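Long-range contact in hemolytic lectin CEL-III (Cucumaria echinata, PDB 2Z48), which binds galactose and N-acetylgalactosamine in a calcium-dependent manner, oligomerizes in erythrocyte membranes and lyses the cells by forming pores: residues A[283-289]-A[325-329]. Sequence-based numbering, arbitrary orientation.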
loop_
_atom_site.group_PDB
_atom_site.type_symbol
_atom_site.label_atom_id
_atom_site.label_comp_id
_atom_site.label_asym_id
_atom_site.label_seq_id
_atom_site.Cartn_x
_atom_site.Cartn_y
_atom_site.Cartn_z
ATOM N N PHE A 283 2.437 -5.832 -20.527
ATOM C CA PHE A 283 3.150 -6.291 -19.333
ATOM C C PHE A 283 3.578 -7.740 -19.585
ATOM O O PHE A 283 3.078 -8.382 -20.499
ATOM C CB PHE A 283 2.238 -6.213 -18.103
ATOM C CG PHE A 283 1.027 -7.090 -18.203
ATOM C CD1 PHE A 283 1.024 -8.357 -17.621
ATOM C CD2 PHE A 283 -0.106 -6.651 -18.891
ATOM C CE1 PHE A 283 -0.103 -9.178 -17.742
ATOM C CE2 PHE A 283 -1.237 -7.461 -19.026
ATOM C CZ PHE A 283 -1.244 -8.714 -18.440
ATOM N N ASP A 284 4.487 -8.227 -18.744
ATOM C CA ASP A 284 4.978 -9.594 -18.832
ATOM C C ASP A 284 4.203 -10.437 -17.840
ATOM O O ASP A 284 3.918 -9.996 -16.720
ATOM C CB ASP A 284 6.463 -9.656 -18.467
ATOM C CG ASP A 284 7.396 -9.267 -19.618
ATOM O OD1 ASP A 284 7.004 -9.285 -20.813
ATOM O OD2 ASP A 284 8.568 -8.967 -19.306
ATOM N N ASP A 285 3.899 -11.656 -18.251
ATOM C CA ASP A 285 3.249 -12.644 -17.407
ATOM C C ASP A 285 4.168 -13.168 -16.302
ATOM O O ASP A 285 5.245 -13.690 -16.596
ATOM C CB ASP A 285 2.917 -13.833 -18.280
ATOM C CG ASP A 285 1.468 -14.044 -18.440
ATOM O OD1 ASP A 285 1.016 -15.114 -17.958
ATOM O OD2 ASP A 285 0.777 -13.169 -19.033
ATOM N N TRP A 286 3.723 -13.043 -15.056
ATOM C CA TRP A 286 4.367 -13.695 -13.908
ATOM C C TRP A 286 3.324 -14.529 -13.176
ATOM O O TRP A 286 2.172 -14.106 -13.019
ATOM C CB TRP A 286 4.962 -12.644 -12.941
ATOM C CG TRP A 286 6.187 -11.948 -13.440
ATOM C CD1 TRP A 286 6.269 -11.019 -14.442
ATOM C CD2 TRP A 286 7.521 -12.114 -12.935
ATOM N NE1 TRP A 286 7.587 -10.612 -14.613
ATOM C CE2 TRP A 286 8.367 -11.269 -13.695
ATOM C CE3 TRP A 286 8.083 -12.914 -11.933
ATOM C CZ2 TRP A 286 9.744 -11.188 -13.470
ATOM C CZ3 TRP A 286 9.468 -12.841 -11.716
ATOM C CH2 TRP A 286 10.272 -11.979 -12.477
ATOM N N GLU A 287 3.727 -15.694 -12.698
ATOM C CA GLU A 287 2.808 -16.590 -12.023
ATOM C C GLU A 287 2.319 -15.963 -10.715
ATOM O O GLU A 287 3.024 -15.166 -10.079
ATOM C CB GLU A 287 3.460 -17.940 -11.785
ATOM C CG GLU A 287 4.208 -18.452 -13.044
ATOM C CD GLU A 287 4.137 -19.950 -13.234
ATOM O OE1 GLU A 287 5.007 -20.537 -13.935
ATOM O OE2 GLU A 287 3.192 -20.547 -12.691
ATOM N N VAL A 288 1.084 -16.292 -10.340
ATOM C CA VAL A 288 0.530 -15.851 -9.069
ATOM C C VAL A 288 1.491 -16.253 -7.944
ATOM O O VAL A 288 1.814 -17.453 -7.794
ATOM C CB VAL A 288 -0.871 -16.465 -8.824
ATOM C CG1 VAL A 288 -1.451 -15.984 -7.501
ATOM C CG2 VAL A 288 -1.783 -16.100 -9.967
ATOM N N PRO A 289 1.996 -15.255 -7.183
ATOM C CA PRO A 289 2.987 -15.551 -6.143
ATOM C C PRO A 289 2.405 -16.356 -5.001
ATOM O O PRO A 289 1.207 -16.241 -4.690
ATOM C CB PRO A 289 3.406 -14.164 -5.653
ATOM C CG PRO A 289 3.088 -13.251 -6.797
ATOM C CD PRO A 289 1.767 -13.806 -7.284
ATOM N N GLU A 325 7.160 -5.092 -12.412
ATOM C CA GLU A 325 6.396 -6.257 -12.863
ATOM C C GLU A 325 5.998 -7.070 -11.644
ATOM O O GLU A 325 4.835 -7.450 -11.496
ATOM C CB GLU A 325 7.205 -7.203 -13.759
ATOM C CG GLU A 325 7.634 -6.740 -15.140
ATOM C CD GLU A 325 6.543 -6.660 -16.186
ATOM O OE1 GLU A 325 6.833 -6.033 -17.222
ATOM O OE2 GLU A 325 5.424 -7.186 -16.003
ATOM N N VAL A 326 6.969 -7.318 -10.766
ATOM C CA VAL A 326 6.730 -8.128 -9.577
ATOM C C VAL A 326 5.766 -7.438 -8.606
ATOM O O VAL A 326 4.833 -8.074 -8.137
ATOM C CB VAL A 326 8.040 -8.545 -8.881
ATOM C CG1 VAL A 326 7.749 -9.249 -7.533
ATOM C CG2 VAL A 326 8.816 -9.482 -9.807
ATOM N N SER A 327 5.964 -6.147 -8.357
ATOM C CA SER A 327 5.067 -5.404 -7.461
ATOM C C SER A 327 3.607 -5.497 -7.942
ATOM O O SER A 327 2.674 -5.800 -7.171
ATOM C CB SER A 327 5.478 -3.935 -7.402
ATOM O OG SER A 327 4.817 -3.293 -6.319
ATOM N N SER A 328 3.430 -5.231 -9.228
ATOM C CA SER A 328 2.089 -5.239 -9.845
ATOM C C SER A 328 1.496 -6.632 -9.847
ATOM O O SER A 328 0.270 -6.800 -9.688
ATOM C CB SER A 328 2.215 -4.773 -11.294
ATOM O OG SER A 328 2.825 -3.491 -11.327
ATOM N N THR A 329 2.338 -7.636 -10.058
ATOM C CA THR A 329 1.885 -9.040 -9.968
ATOM C C THR A 329 1.391 -9.405 -8.557
ATOM O O THR A 329 0.311 -9.951 -8.394
ATOM C CB THR A 329 2.967 -10.046 -10.474
ATOM O OG1 THR A 329 3.215 -9.792 -11.866
ATOM C CG2 THR A 329 2.503 -11.511 -10.299
HETATM O O HOH W 1 2.112 -10.310 -14.259
#
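Trp286 is the main apolar link between segment 283-289 and the facing turn of helix 320-332. With chi1 near -72° (m), its indole reaches over Glu325 and Val326. Val326 CG2 packs over one ring face in a CH-pi contact, 3.9 Å from the centroid of the Trp286 six-membered ring. Glu325 CB approaches Trp286 NE1 at 3.5 Å. The Glu325 side chain, m at chi1 and chi2, reaches back to the loop, where Asp284 N donates to Glu325 OE2 (3.1 Å). The Asp284 carboxylate forms a salt bridge with Lys392. Thr329 is also m. Thr329 OG1 donates to Glu325 O one turn earlier (2.9 Å) and accepts from a water that also bridges Asp284 O and Trp286 N. Thr329 CG2 meets Pro289 CD at 3.9 Å. From Asp284 onward, both segments lie in the C-terminal region, which strongly tends to self-associate into oligomers. The loop leads from strand 279-282 into strand 290-299, and its Trp286 also touches strand 379-390. Helix 343-355 touches Val326, and strand 152-155 touches Thr329.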